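Local coordinates for enoyl-acyl carrier protein reductase (Uncultured bacterium, PDB 6KIA), which binds NADH and, as an enoyl-acyl carrier protein reductase, probably reduces the enoyl-acyl carrier protein double bond in the last step of each fatty-acid elongation cycle, at residues A[13-18]-A[152-157]; A[147-152]-A[225-230]; A[331-336]-A[392-397]; A[340-345]-A[381-386]. One frame throughout, in Å; residues are numbered along the deposited sequence.

Contact 1 of 4, residues A[13-18]-A[152-157]; sequences SNIFRK and GANAFF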
loop_
_atom_site.group_PDB
_atom_site.type_symbol
_atom_site.label_atom_id
_atom_site.label_comp_id
_atom_site.label_asym_id
_atom_site.label_seq_id
_atom_site.Cartn_x
_atom_site.Cartn_y
_atom_site.Cartn_z
ATOM N N SER A 13 -7.956 -6.237 -22.061
ATOM C CA SER A 13 -9.322 -6.762 -21.998
ATOM C C SER A 13 -10.108 -6.118 -20.845
ATOM O O SER A 13 -9.529 -5.559 -19.896
ATOM C CB SER A 13 -9.316 -8.298 -21.909
ATOM O OG SER A 13 -9.146 -8.766 -20.588
ATOM N N ASN A 14 -11.431 -6.096 -20.986
ATOM C CA ASN A 14 -12.311 -5.579 -19.952
ATOM C C ASN A 14 -13.664 -6.275 -19.989
ATOM O O ASN A 14 -14.302 -6.367 -21.038
ATOM C CB ASN A 14 -12.545 -4.067 -20.075
ATOM C CG ASN A 14 -13.703 -3.588 -19.192
ATOM O OD1 ASN A 14 -13.633 -3.687 -17.962
ATOM N ND2 ASN A 14 -14.743 -3.029 -19.800
ATOM N N ILE A 15 -14.109 -6.740 -18.834
ATOM C CA ILE A 15 -15.432 -7.361 -18.724
ATOM C C ILE A 15 -16.438 -6.507 -17.954
ATOM O O ILE A 15 -17.619 -6.866 -17.863
ATOM C CB ILE A 15 -15.341 -8.727 -18.028
ATOM C CG1 ILE A 15 -14.877 -8.559 -16.572
ATOM C CG2 ILE A 15 -14.391 -9.645 -18.784
ATOM C CD1 ILE A 15 -14.930 -9.842 -15.772
ATOM N N PHE A 16 -15.987 -5.397 -17.379
ATOM C CA PHE A 16 -16.844 -4.622 -16.492
ATOM C C PHE A 16 -17.649 -3.562 -17.245
ATOM O O PHE A 16 -17.157 -2.905 -18.178
ATOM C CB PHE A 16 -16.012 -3.990 -15.358
ATOM C CG PHE A 16 -15.281 -5.013 -14.520
ATOM C CD1 PHE A 16 -15.965 -5.758 -13.569
ATOM C CD2 PHE A 16 -13.911 -5.235 -14.690
ATOM C CE1 PHE A 16 -15.311 -6.721 -12.808
ATOM C CE2 PHE A 16 -13.248 -6.214 -13.921
ATOM C CZ PHE A 16 -13.972 -6.946 -12.975
ATOM N N ARG A 17 -18.906 -3.427 -16.841
ATOM C CA ARG A 17 -19.871 -2.591 -17.545
ATOM C C ARG A 17 -20.795 -1.927 -16.533
ATOM O O ARG A 17 -20.747 -2.257 -15.352
ATOM C CB ARG A 17 -20.682 -3.443 -18.532
ATOM C CG ARG A 17 -20.696 -2.912 -19.951
ATOM C CD ARG A 17 -20.817 -4.036 -20.971
ATOM N NE ARG A 17 -19.619 -4.139 -21.807
ATOM C CZ ARG A 17 -18.769 -5.162 -21.769
ATOM N NH1 ARG A 17 -18.998 -6.186 -20.953
ATOM N NH2 ARG A 17 -17.700 -5.174 -22.553
ATOM N N LYS A 18 -21.643 -1.010 -16.997
ATOM C CA LYS A 18 -22.765 -0.512 -16.194
ATOM C C LYS A 18 -23.529 -1.639 -15.492
ATOM O O LYS A 18 -23.895 -2.629 -16.127
ATOM C CB LYS A 18 -23.737 0.263 -17.091
ATOM C CG LYS A 18 -24.698 1.188 -16.358
ATOM C CD LYS A 18 -25.802 1.653 -17.301
ATOM C CE LYS A 18 -26.460 0.470 -18.003
ATOM N NZ LYS A 18 -27.432 0.902 -19.048
ATOM N N GLY A 152 -26.145 -12.003 -12.004
ATOM C CA GLY A 152 -25.658 -11.703 -13.335
ATOM C C GLY A 152 -24.577 -10.634 -13.342
ATOM O O GLY A 152 -23.898 -10.457 -14.340
ATOM N N ALA A 153 -24.436 -9.903 -12.250
ATOM C CA ALA A 153 -23.402 -8.861 -12.213
ATOM C C ALA A 153 -21.998 -9.412 -12.013
ATOM O O ALA A 153 -21.793 -10.523 -11.505
ATOM C CB ALA A 153 -23.715 -7.867 -11.156
ATOM N N ASN A 154 -21.033 -8.609 -12.444
ATOM C CA ASN A 154 -19.630 -8.819 -12.093
ATOM C C ASN A 154 -19.332 -8.005 -10.862
ATOM O O ASN A 154 -19.899 -6.935 -10.687
ATOM C CB ASN A 154 -18.713 -8.406 -13.246
ATOM C CG ASN A 154 -18.944 -9.222 -14.506
ATOM O OD1 ASN A 154 -19.312 -10.388 -14.438
ATOM N ND2 ASN A 154 -18.700 -8.608 -15.665
ATOM N N ALA A 155 -18.468 -8.520 -9.989
ATOM C CA ALA A 155 -18.076 -7.793 -8.802
ATOM C C ALA A 155 -16.533 -7.739 -8.706
ATOM O O ALA A 155 -15.826 -8.728 -8.944
ATOM C CB ALA A 155 -18.680 -8.426 -7.543
ATOM N N PHE A 156 -16.050 -6.572 -8.313
ATOM C CA PHE A 156 -14.626 -6.264 -8.199
ATOM C C PHE A 156 -14.411 -5.763 -6.777
ATOM O O PHE A 156 -14.831 -4.654 -6.422
ATOM C CB PHE A 156 -14.267 -5.187 -9.254
ATOM C CG PHE A 156 -12.786 -4.923 -9.449
ATOM C CD1 PHE A 156 -12.307 -4.583 -10.710
ATOM C CD2 PHE A 156 -11.870 -5.120 -8.429
ATOM C CE1 PHE A 156 -10.929 -4.339 -10.922
ATOM C CE2 PHE A 156 -10.500 -4.880 -8.637
ATOM C CZ PHE A 156 -10.051 -4.511 -9.882
ATOM N N PHE A 157 -13.776 -6.592 -5.947
ATOM C CA PHE A 157 -13.488 -6.221 -4.565
ATOM C C PHE A 157 -12.043 -5.760 -4.497
ATOM O O PHE A 157 -11.145 -6.562 -4.740
ATOM C CB PHE A 157 -13.704 -7.404 -3.598
ATOM C CG PHE A 157 -15.132 -7.858 -3.476
ATOM C CD1 PHE A 157 -15.980 -7.299 -2.525
ATOM C CD2 PHE A 157 -15.604 -8.860 -4.287
ATOM C CE1 PHE A 157 -17.291 -7.737 -2.387
ATOM C CE2 PHE A 157 -16.903 -9.316 -4.162
ATOM C CZ PHE A 157 -17.766 -8.737 -3.216
#
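F16, in the loop before strand 21-25, packs its ring on the start of strand 155-159. From CB, CG lies anti to the carbonyl carbon (chi1 -59°), which carries the ring across to 152-157. CD1 and CE1 both meet the N154 side chain, F16 CE1 standing 3.8 Å from N154 CB. CE1 also nears F156 CB, and further round the ring CZ and CE2 reach the next aromatic group, with F16 CZ 3.7 Å from F156 CD1. That atom lies over one face of the F16 ring, although the ring planes are tilted by only 36°, an oblique pairing. I15 folds back over the ring centre, its CG1 3.8 Å above the plane of F16. The amide of N154 stands perpendicular to the F16 ring; its OD1 accepts from Q233 N, and its ND2 lies 3.0 Å from I15 O. N14 holds this backbone from both ends of its amide: N14 ND2 donates to F16 O at 2.9 Å along an in-plane lone pair, while OD1 accepts from F16 N from above the carbonyl plane. The latter bond defines an Asx turn holding F16, whose ring packs on F156 of the mainly parallel Rossmann-type sheet.

Contact 2 of 4, residues A[147-152]-A[225-230]; sequences GMIPDG and ARLEKS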
loop_
_atom_site.group_PDB
_atom_site.type_symbol
_atom_site.label_atom_id
_atom_site.label_comp_id
_atom_site.label_asym_id
_atom_site.label_seq_id
_atom_site.Cartn_x
_atom_site.Cartn_y
_atom_site.Cartn_z
ATOM N N GLY A 147 -27.545 -7.443 -1.102
ATOM C CA GLY A 147 -28.783 -6.900 -1.634
ATOM C C GLY A 147 -28.580 -5.877 -2.731
ATOM O O GLY A 147 -29.515 -5.531 -3.452
ATOM N N MET A 148 -27.349 -5.400 -2.865
ATOM C CA MET A 148 -27.014 -4.369 -3.843
ATOM C C MET A 148 -26.405 -4.891 -5.149
ATOM O O MET A 148 -26.256 -4.131 -6.103
ATOM C CB MET A 148 -26.020 -3.372 -3.229
ATOM C CG MET A 148 -26.404 -2.833 -1.876
ATOM S SD MET A 148 -25.099 -1.675 -1.386
ATOM C CE MET A 148 -25.398 -1.538 0.367
ATOM N N ILE A 149 -26.012 -6.160 -5.185
ATOM C CA ILE A 149 -25.373 -6.724 -6.365
ATOM C C ILE A 149 -26.320 -7.749 -7.013
ATOM O O ILE A 149 -26.549 -8.830 -6.468
ATOM C CB ILE A 149 -24.005 -7.374 -6.023
ATOM C CG1 ILE A 149 -23.150 -6.421 -5.174
ATOM C CG2 ILE A 149 -23.255 -7.791 -7.292
ATOM C CD1 ILE A 149 -21.853 -7.039 -4.720
ATOM N N PRO A 150 -26.900 -7.402 -8.176
ATOM C CA PRO A 150 -27.916 -8.320 -8.724
ATOM C C PRO A 150 -27.293 -9.588 -9.304
ATOM O O PRO A 150 -26.096 -9.597 -9.639
ATOM C CB PRO A 150 -28.595 -7.487 -9.822
ATOM C CG PRO A 150 -27.546 -6.444 -10.227
ATOM C CD PRO A 150 -26.716 -6.184 -8.996
ATOM N N ASP A 151 -28.096 -10.655 -9.402
ATOM C CA ASP A 151 -27.694 -11.824 -10.164
ATOM C C ASP A 151 -27.218 -11.391 -11.535
ATOM O O ASP A 151 -27.858 -10.553 -12.191
ATOM C CB ASP A 151 -28.858 -12.819 -10.365
ATOM C CG ASP A 151 -29.314 -13.475 -9.083
ATOM O OD1 ASP A 151 -28.604 -13.363 -8.075
ATOM O OD2 ASP A 151 -30.389 -14.139 -9.089
ATOM N N GLY A 152 -26.145 -12.003 -12.004
ATOM C CA GLY A 152 -25.658 -11.703 -13.335
ATOM C C GLY A 152 -24.577 -10.634 -13.342
ATOM O O GLY A 152 -23.898 -10.457 -14.340
ATOM N N ALA A 225 -20.391 -17.030 -4.713
ATOM C CA ALA A 225 -21.084 -18.220 -5.202
ATOM C C ALA A 225 -22.340 -17.866 -6.005
ATOM O O ALA A 225 -22.581 -18.426 -7.081
ATOM C CB ALA A 225 -21.442 -19.121 -4.050
ATOM N N ARG A 226 -23.126 -16.920 -5.498
ATOM C CA ARG A 226 -24.383 -16.607 -6.163
ATOM C C ARG A 226 -24.116 -15.948 -7.525
ATOM O O ARG A 226 -24.788 -16.256 -8.529
ATOM C CB ARG A 226 -25.271 -15.723 -5.267
ATOM C CG ARG A 226 -26.430 -15.025 -5.996
ATOM C CD ARG A 226 -27.292 -14.183 -5.064
ATOM N NE ARG A 226 -26.592 -13.022 -4.510
ATOM C CZ ARG A 226 -26.466 -11.869 -5.154
ATOM N NH1 ARG A 226 -26.975 -11.741 -6.377
ATOM N NH2 ARG A 226 -25.821 -10.852 -4.589
ATOM N N LEU A 227 -23.103 -15.083 -7.576
ATOM C CA LEU A 227 -22.759 -14.430 -8.831
ATOM C C LEU A 227 -22.158 -15.395 -9.849
ATOM O O LEU A 227 -22.452 -15.333 -11.037
ATOM C CB LEU A 227 -21.767 -13.272 -8.580
ATOM C CG LEU A 227 -22.294 -12.098 -7.740
ATOM C CD1 LEU A 227 -21.218 -11.012 -7.642
ATOM C CD2 LEU A 227 -23.593 -11.519 -8.286
ATOM N N GLU A 228 -21.284 -16.269 -9.379
ATOM C CA GLU A 228 -20.613 -17.213 -10.239
ATOM C C GLU A 228 -21.637 -18.187 -10.823
ATOM O O GLU A 228 -21.538 -18.574 -11.984
ATOM C CB GLU A 228 -19.500 -17.912 -9.459
ATOM C CG GLU A 228 -18.216 -17.081 -9.506
ATOM C CD GLU A 228 -17.052 -17.682 -8.752
ATOM O OE1 GLU A 228 -17.209 -18.781 -8.179
ATOM O OE2 GLU A 228 -15.977 -17.037 -8.739
ATOM N N LYS A 229 -22.638 -18.535 -10.023
ATOM C CA LYS A 229 -23.705 -19.417 -10.481
ATOM C C LYS A 229 -24.725 -18.703 -11.379
ATOM O O LYS A 229 -25.497 -19.364 -12.076
ATOM C CB LYS A 229 -24.404 -20.055 -9.278
ATOM C CG LYS A 229 -23.670 -21.291 -8.763
ATOM C CD LYS A 229 -24.174 -21.742 -7.402
ATOM C CE LYS A 229 -23.452 -23.006 -6.947
ATOM N NZ LYS A 229 -23.629 -24.138 -7.907
ATOM N N SER A 230 -24.754 -17.369 -11.369
ATOM C CA SER A 230 -25.718 -16.672 -12.225
ATOM C C SER A 230 -25.087 -15.948 -13.420
ATOM O O SER A 230 -25.626 -14.952 -13.899
ATOM C CB SER A 230 -26.551 -15.680 -11.408
ATOM O OG SER A 230 -25.744 -14.750 -10.707
HETATM O O HOH W 1 -23.577 -12.716 -11.309
#
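R226 leaves its helix with CG anti to the backbone N (chi1 164°), runs straight through chi2 and then bends at chi3 (67°), a turn that swings the guanidinium over to the loop 147-152. D151 answers with CG anti to the carbonyl carbon, bringing its carboxylate to the same nitrogen that the loop carbonyl uses. The result is a worked case of one arginine holding a loop by a backbone carbonyl and a carboxylate. NH1 and NH2 grip I149 O end-on, R226 NH2 lying 2.9 Å from I149 O; both nitrogens lie in the I149 carbonyl plane, and the oxygen near the guanidinium plane. R226 NH1 also forms a salt bridge, 2.9 Å from D151 OD1, through the anti lone pair of that oxygen; the carboxylate plane is turned 37° from the guanidinium. Aliphatic R226 CG and CD brush OD1. A second junction forms at the helix end. S230 OG, in the crowded position between its own N and carbonyl carbon, donates to R226 O and accepts from G152 N at 3.1 Å. Water 1 donates to L227 O and accepts weakly from G152 N. Beside these polar bonds, I149 CG2 lies 3.8 Å from L227 CD1, the side chains crossing at about a right angle. D146 gives R226 NH2 a second salt bridge. The contact ties the link between helix 120-146 and strand 155-159 to the C-terminal end of helix 221-229.

Contact 3 of 4, residues A[331-336]-A[392-397]; sequences EVLSEG and ALVTDV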
loop_
_atom_site.group_PDB
_atom_site.type_symbol
_atom_site.label_atom_id
_atom_site.label_comp_id
_atom_site.label_asym_id
_atom_site.label_seq_id
_atom_site.Cartn_x
_atom_site.Cartn_y
_atom_site.Cartn_z
ATOM N N GLU A 331 11.119 22.002 -13.654
ATOM C CA GLU A 331 10.595 23.272 -13.169
ATOM C C GLU A 331 10.494 23.405 -11.644
ATOM O O GLU A 331 10.510 24.519 -11.141
ATOM C CB GLU A 331 9.227 23.534 -13.797
ATOM C CG GLU A 331 9.325 24.094 -15.211
ATOM C CD GLU A 331 7.986 24.167 -15.919
ATOM O OE1 GLU A 331 7.012 23.570 -15.412
ATOM O OE2 GLU A 331 7.911 24.818 -16.983
ATOM N N VAL A 332 10.431 22.308 -10.888
ATOM C CA VAL A 332 10.327 22.447 -9.438
ATOM C C VAL A 332 11.708 22.490 -8.743
ATOM O O VAL A 332 11.788 22.715 -7.539
ATOM C CB VAL A 332 9.476 21.318 -8.800
ATOM C CG1 VAL A 332 8.043 21.397 -9.307
ATOM C CG2 VAL A 332 10.079 19.945 -9.059
ATOM N N LEU A 333 12.784 22.320 -9.509
ATOM C CA LEU A 333 14.136 22.406 -8.946
ATOM C C LEU A 333 14.659 23.851 -8.986
ATOM O O LEU A 333 14.355 24.606 -9.918
ATOM C CB LEU A 333 15.089 21.470 -9.697
ATOM C CG LEU A 333 14.724 19.978 -9.649
ATOM C CD1 LEU A 333 15.698 19.143 -10.476
ATOM C CD2 LEU A 333 14.722 19.521 -8.186
ATOM N N SER A 334 15.434 24.219 -7.975
ATOM C CA SER A 334 16.030 25.554 -7.885
ATOM C C SER A 334 16.930 25.798 -9.073
ATOM O O SER A 334 17.492 24.853 -9.631
ATOM C CB SER A 334 16.834 25.713 -6.593
ATOM O OG SER A 334 16.066 25.408 -5.452
ATOM N N GLU A 335 17.039 27.061 -9.482
ATOM C CA GLU A 335 17.982 27.436 -10.531
ATOM C C GLU A 335 19.381 26.952 -10.178
ATOM O O GLU A 335 19.815 27.066 -9.036
ATOM C CB GLU A 335 17.985 28.951 -10.763
ATOM C CG GLU A 335 18.282 29.338 -12.210
ATOM C CD GLU A 335 18.586 30.818 -12.389
ATOM O OE1 GLU A 335 18.269 31.612 -11.477
ATOM O OE2 GLU A 335 19.143 31.186 -13.449
ATOM N N GLY A 336 20.092 26.402 -11.150
ATOM C CA GLY A 336 21.434 25.931 -10.875
ATOM C C GLY A 336 21.460 24.453 -10.545
ATOM O O GLY A 336 22.520 23.834 -10.490
ATOM N N ALA A 392 6.663 21.315 -3.090
ATOM C CA ALA A 392 6.454 20.999 -4.496
ATOM C C ALA A 392 7.639 20.169 -4.978
ATOM O O ALA A 392 8.674 20.705 -5.406
ATOM C CB ALA A 392 6.289 22.261 -5.331
ATOM N N LEU A 393 7.474 18.855 -4.903
ATOM C CA LEU A 393 8.567 17.920 -5.135
ATOM C C LEU A 393 8.430 17.157 -6.435
ATOM O O LEU A 393 7.319 16.882 -6.904
ATOM C CB LEU A 393 8.632 16.909 -3.989
ATOM C CG LEU A 393 8.807 17.463 -2.580
ATOM C CD1 LEU A 393 8.579 16.340 -1.566
ATOM C CD2 LEU A 393 10.182 18.135 -2.418
ATOM N N VAL A 394 9.572 16.769 -6.991
ATOM C CA VAL A 394 9.599 15.858 -8.119
ATOM C C VAL A 394 8.800 14.577 -7.790
ATOM O O VAL A 394 8.062 14.043 -8.638
ATOM C CB VAL A 394 11.060 15.513 -8.499
ATOM C CG1 VAL A 394 11.095 14.366 -9.483
ATOM C CG2 VAL A 394 11.756 16.751 -9.122
ATOM N N THR A 395 8.952 14.083 -6.560
ATOM C CA THR A 395 8.257 12.859 -6.188
ATOM C C THR A 395 6.741 13.038 -6.158
ATOM O O THR A 395 6.028 12.057 -6.264
ATOM C CB THR A 395 8.718 12.304 -4.833
ATOM O OG1 THR A 395 8.520 13.287 -3.813
ATOM C CG2 THR A 395 10.191 11.892 -4.903
ATOM N N ASP A 396 6.256 14.264 -5.950
ATOM C CA ASP A 396 4.804 14.521 -6.030
ATOM C C ASP A 396 4.319 14.221 -7.466
ATOM O O ASP A 396 3.319 13.494 -7.691
ATOM C CB ASP A 396 4.438 15.973 -5.664
ATOM C CG ASP A 396 4.791 16.350 -4.231
ATOM O OD1 ASP A 396 4.915 15.459 -3.360
ATOM O OD2 ASP A 396 4.914 17.571 -3.966
ATOM N N VAL A 397 5.016 14.798 -8.442
ATOM C CA VAL A 397 4.688 14.587 -9.841
ATOM C C VAL A 397 4.741 13.087 -10.169
ATOM O O VAL A 397 3.802 12.517 -10.752
ATOM C CB VAL A 397 5.664 15.374 -10.783
ATOM C CG1 VAL A 397 5.332 15.108 -12.219
ATOM C CG2 VAL A 397 5.576 16.873 -10.489
HETATM O O HOH W 2 9.869 23.115 -5.706
#
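The backbones come closest where V332, in the loop that follows helix 320-331, faces A392, with CA atoms 6.4 Å apart, and chain 392-397 then turns into a helix with L393 at its N-cap position. V332 carries the contact, its CB pointing across the gap. Its CG2 sits in the crowded position between the backbone N and the carbonyl carbon and meets a methyl of the new helix, V332 CG2 lying 3.6 Å from V394 CG2. That V394 methyl is placed anti to its own carbonyl carbon, and L333 CD2 approaches it from a second direction at 4.2 Å from V394 CG2. V332 CB meanwhile rests 3.5 Å from A392 O, so an aliphatic carbon presses on a carbonyl. Water 2 lies 2.7 Å from both A392 O and V332 O, between the two backbones, though other acceptors compete for its protons. L393 N, at the helix start, is held by D396 OD2 at 3.0 Å in a nearly straight bond (169°) that meets the oxygen from above the carboxylate plane. C329 adds to the packing round V394, and H387 NE2 bonds with V394 N; the contact joins the loop after helix 320-331 to the first turn of helix 394-413.

Contact 4 of 4, residues A[340-345]-A[381-386]; sequences ESLLQK and DEITKM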
loop_
_atom_site.group_PDB
_atom_site.type_symbol
_atom_site.label_atom_id
_atom_site.label_comp_id
_atom_site.label_asym_id
_atom_site.label_seq_id
_atom_site.Cartn_x
_atom_site.Cartn_y
_atom_site.Cartn_z
ATOM N N GLU A 340 19.171 16.234 -14.583
ATOM C CA GLU A 340 20.277 15.305 -14.832
ATOM C C GLU A 340 21.117 15.001 -13.594
ATOM O O GLU A 340 21.453 13.838 -13.385
ATOM C CB GLU A 340 21.183 15.769 -15.987
ATOM C CG GLU A 340 20.558 15.662 -17.381
ATOM C CD GLU A 340 19.549 16.743 -17.702
ATOM O OE1 GLU A 340 19.409 17.708 -16.923
ATOM O OE2 GLU A 340 18.889 16.629 -18.766
ATOM N N SER A 341 21.547 16.034 -12.861
ATOM C CA SER A 341 22.331 15.844 -11.629
ATOM C C SER A 341 21.590 14.996 -10.606
ATOM O O SER A 341 22.195 14.134 -9.932
ATOM C CB SER A 341 22.704 17.187 -10.998
ATOM O OG SER A 341 23.685 17.833 -11.782
ATOM N N LEU A 342 20.292 15.275 -10.473
ATOM C CA LEU A 342 19.448 14.516 -9.547
ATOM C C LEU A 342 19.495 13.035 -9.939
ATOM O O LEU A 342 19.787 12.141 -9.120
ATOM C CB LEU A 342 18.007 15.048 -9.578
ATOM C CG LEU A 342 17.013 14.529 -8.515
ATOM C CD1 LEU A 342 15.832 15.499 -8.359
ATOM C CD2 LEU A 342 16.502 13.139 -8.820
ATOM N N LEU A 343 19.199 12.767 -11.208
ATOM C CA LEU A 343 19.142 11.391 -11.654
ATOM C C LEU A 343 20.491 10.685 -11.556
ATOM O O LEU A 343 20.542 9.478 -11.289
ATOM C CB LEU A 343 18.607 11.325 -13.074
ATOM C CG LEU A 343 17.108 11.631 -13.190
ATOM C CD1 LEU A 343 16.702 11.717 -14.648
ATOM C CD2 LEU A 343 16.267 10.548 -12.473
ATOM N N GLN A 344 21.570 11.436 -11.781
ATOM C CA GLN A 344 22.903 10.856 -11.682
ATOM C C GLN A 344 23.220 10.517 -10.229
ATOM O O GLN A 344 23.868 9.508 -9.930
ATOM C CB GLN A 344 23.941 11.824 -12.269
ATOM C CG GLN A 344 25.359 11.252 -12.286
ATOM C CD GLN A 344 25.456 10.007 -13.161
ATOM O OE1 GLN A 344 25.068 10.030 -14.333
ATOM N NE2 GLN A 344 25.944 8.910 -12.589
ATOM N N LYS A 345 22.712 11.313 -9.301
ATOM C CA LYS A 345 22.952 11.022 -7.909
ATOM C C LYS A 345 22.208 9.744 -7.500
ATOM O O LYS A 345 22.703 8.933 -6.687
ATOM C CB LYS A 345 22.513 12.220 -7.057
ATOM C CG LYS A 345 22.557 12.009 -5.565
ATOM C CD LYS A 345 22.288 13.336 -4.865
ATOM C CE LYS A 345 23.340 14.391 -5.242
ATOM N NZ LYS A 345 24.719 14.153 -4.716
ATOM N N ASP A 381 17.761 13.688 1.767
ATOM C CA ASP A 381 17.836 15.070 2.229
ATOM C C ASP A 381 18.436 16.006 1.167
ATOM O O ASP A 381 17.914 17.110 0.931
ATOM C CB ASP A 381 18.678 15.124 3.511
ATOM C CG ASP A 381 17.897 14.704 4.754
ATOM O OD1 ASP A 381 16.746 14.215 4.639
ATOM O OD2 ASP A 381 18.476 14.799 5.854
ATOM N N GLU A 382 19.546 15.579 0.549
ATOM C CA GLU A 382 20.202 16.371 -0.495
ATOM C C GLU A 382 19.267 16.667 -1.671
ATOM O O GLU A 382 19.177 17.815 -2.174
ATOM C CB GLU A 382 21.460 15.666 -1.025
ATOM C CG GLU A 382 22.640 15.620 -0.071
ATOM C CD GLU A 382 23.712 14.631 -0.510
ATOM O OE1 GLU A 382 23.755 14.277 -1.708
ATOM O OE2 GLU A 382 24.524 14.211 0.343
ATOM N N ILE A 383 18.555 15.629 -2.096
ATOM C CA ILE A 383 17.671 15.810 -3.242
ATOM C C ILE A 383 16.527 16.751 -2.855
ATOM O O ILE A 383 16.188 17.662 -3.607
ATOM C CB ILE A 383 17.136 14.488 -3.761
ATOM C CG1 ILE A 383 18.294 13.739 -4.429
ATOM C CG2 ILE A 383 16.005 14.734 -4.772
ATOM C CD1 ILE A 383 17.970 12.322 -4.768
ATOM N N THR A 384 15.948 16.577 -1.673
ATOM C CA THR A 384 14.931 17.527 -1.244
ATOM C C THR A 384 15.447 18.970 -1.217
ATOM O O THR A 384 14.729 19.903 -1.610
ATOM C CB THR A 384 14.383 17.146 0.128
ATOM O OG1 THR A 384 13.729 15.882 -0.001
ATOM C CG2 THR A 384 13.381 18.188 0.611
ATOM N N LYS A 385 16.706 19.159 -0.838
ATOM C CA LYS A 385 17.225 20.521 -0.799
ATOM C C LYS A 385 17.527 21.065 -2.189
ATOM O O LYS A 385 17.740 22.284 -2.340
ATOM C CB LYS A 385 18.499 20.606 0.045
ATOM C CG LYS A 385 18.349 20.254 1.517
ATOM C CD LYS A 385 19.704 20.404 2.208
ATOM C CE LYS A 385 19.817 19.550 3.461
ATOM N NZ LYS A 385 18.491 19.158 3.999
ATOM N N MET A 386 17.469 20.204 -3.212
ATOM C CA MET A 386 17.546 20.714 -4.592
ATOM C C MET A 386 16.298 21.465 -5.082
ATOM O O MET A 386 16.320 22.069 -6.159
ATOM C CB MET A 386 17.805 19.572 -5.570
ATOM C CG MET A 386 19.155 18.908 -5.413
ATOM S SD MET A 386 19.200 17.464 -6.468
ATOM C CE MET A 386 20.817 16.810 -6.067
#
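An antiparallel helix pair is formed by 339-351 and 370-385, whose local axes here run at 173° to each other and pass 10.9 Å apart. The interface grades from an apolar inner part to a charged outer one. On the inner side L342, with CG anti to the backbone N (chi1 -171°), sends CD1 to the branch methyl of I383, L342 CD1 lying 3.7 Å from I383 CG2. The two side chains cross at about a right angle. M386, following I383 by three residues, extends straight beyond CG, and its thioether crosses L342 obliquely, with M386 SD 4.1 Å from L342 CB. F307, in a nearby loop, touches both L342 and I383 and so adds an aromatic group to this inner side. K345 spans the outer part. It starts extended, then bends at chi3 and chi4, so that its methylenes pack on apolar neighbours before the charge is reached: K345 CD lies 4.0 Å from I383 CG1, and K345 CE meets M386 CE at 3.6 Å. The opposing E382 keeps its chain extended beyond CG and crosses the lysine at about a right angle, an approach that brings the two charges together at the exposed side. The resulting salt bridge is 3.2 Å from K345 NZ to E382 OE1, with the nitrogen placed nearly along the C-O axis of that oxygen.

Overall arrangement
Two pairs of contacts illustrate how chemistry follows place. Contacts 1 and 2 share G152 and touch where A155 CB packs on L227 CD1. The first is buried and largely aromatic against the sheet; the second, more exposed, relies on arginine, carboxylate and serine bonds to a loop. Contacts 3 and 4, whose centres lie about 10 Å apart, belong to the helical part, contact 4 being nested within the chain loop that contact 3 closes. They meet through S334 N and M386 O, probably hydrogen-bonded. Contact 3 is aliphatic, with a water between its backbones, contact 4 buried but edged by a salt bridge. Contacts 2 and 4 lie on opposite sides of the chain's centre.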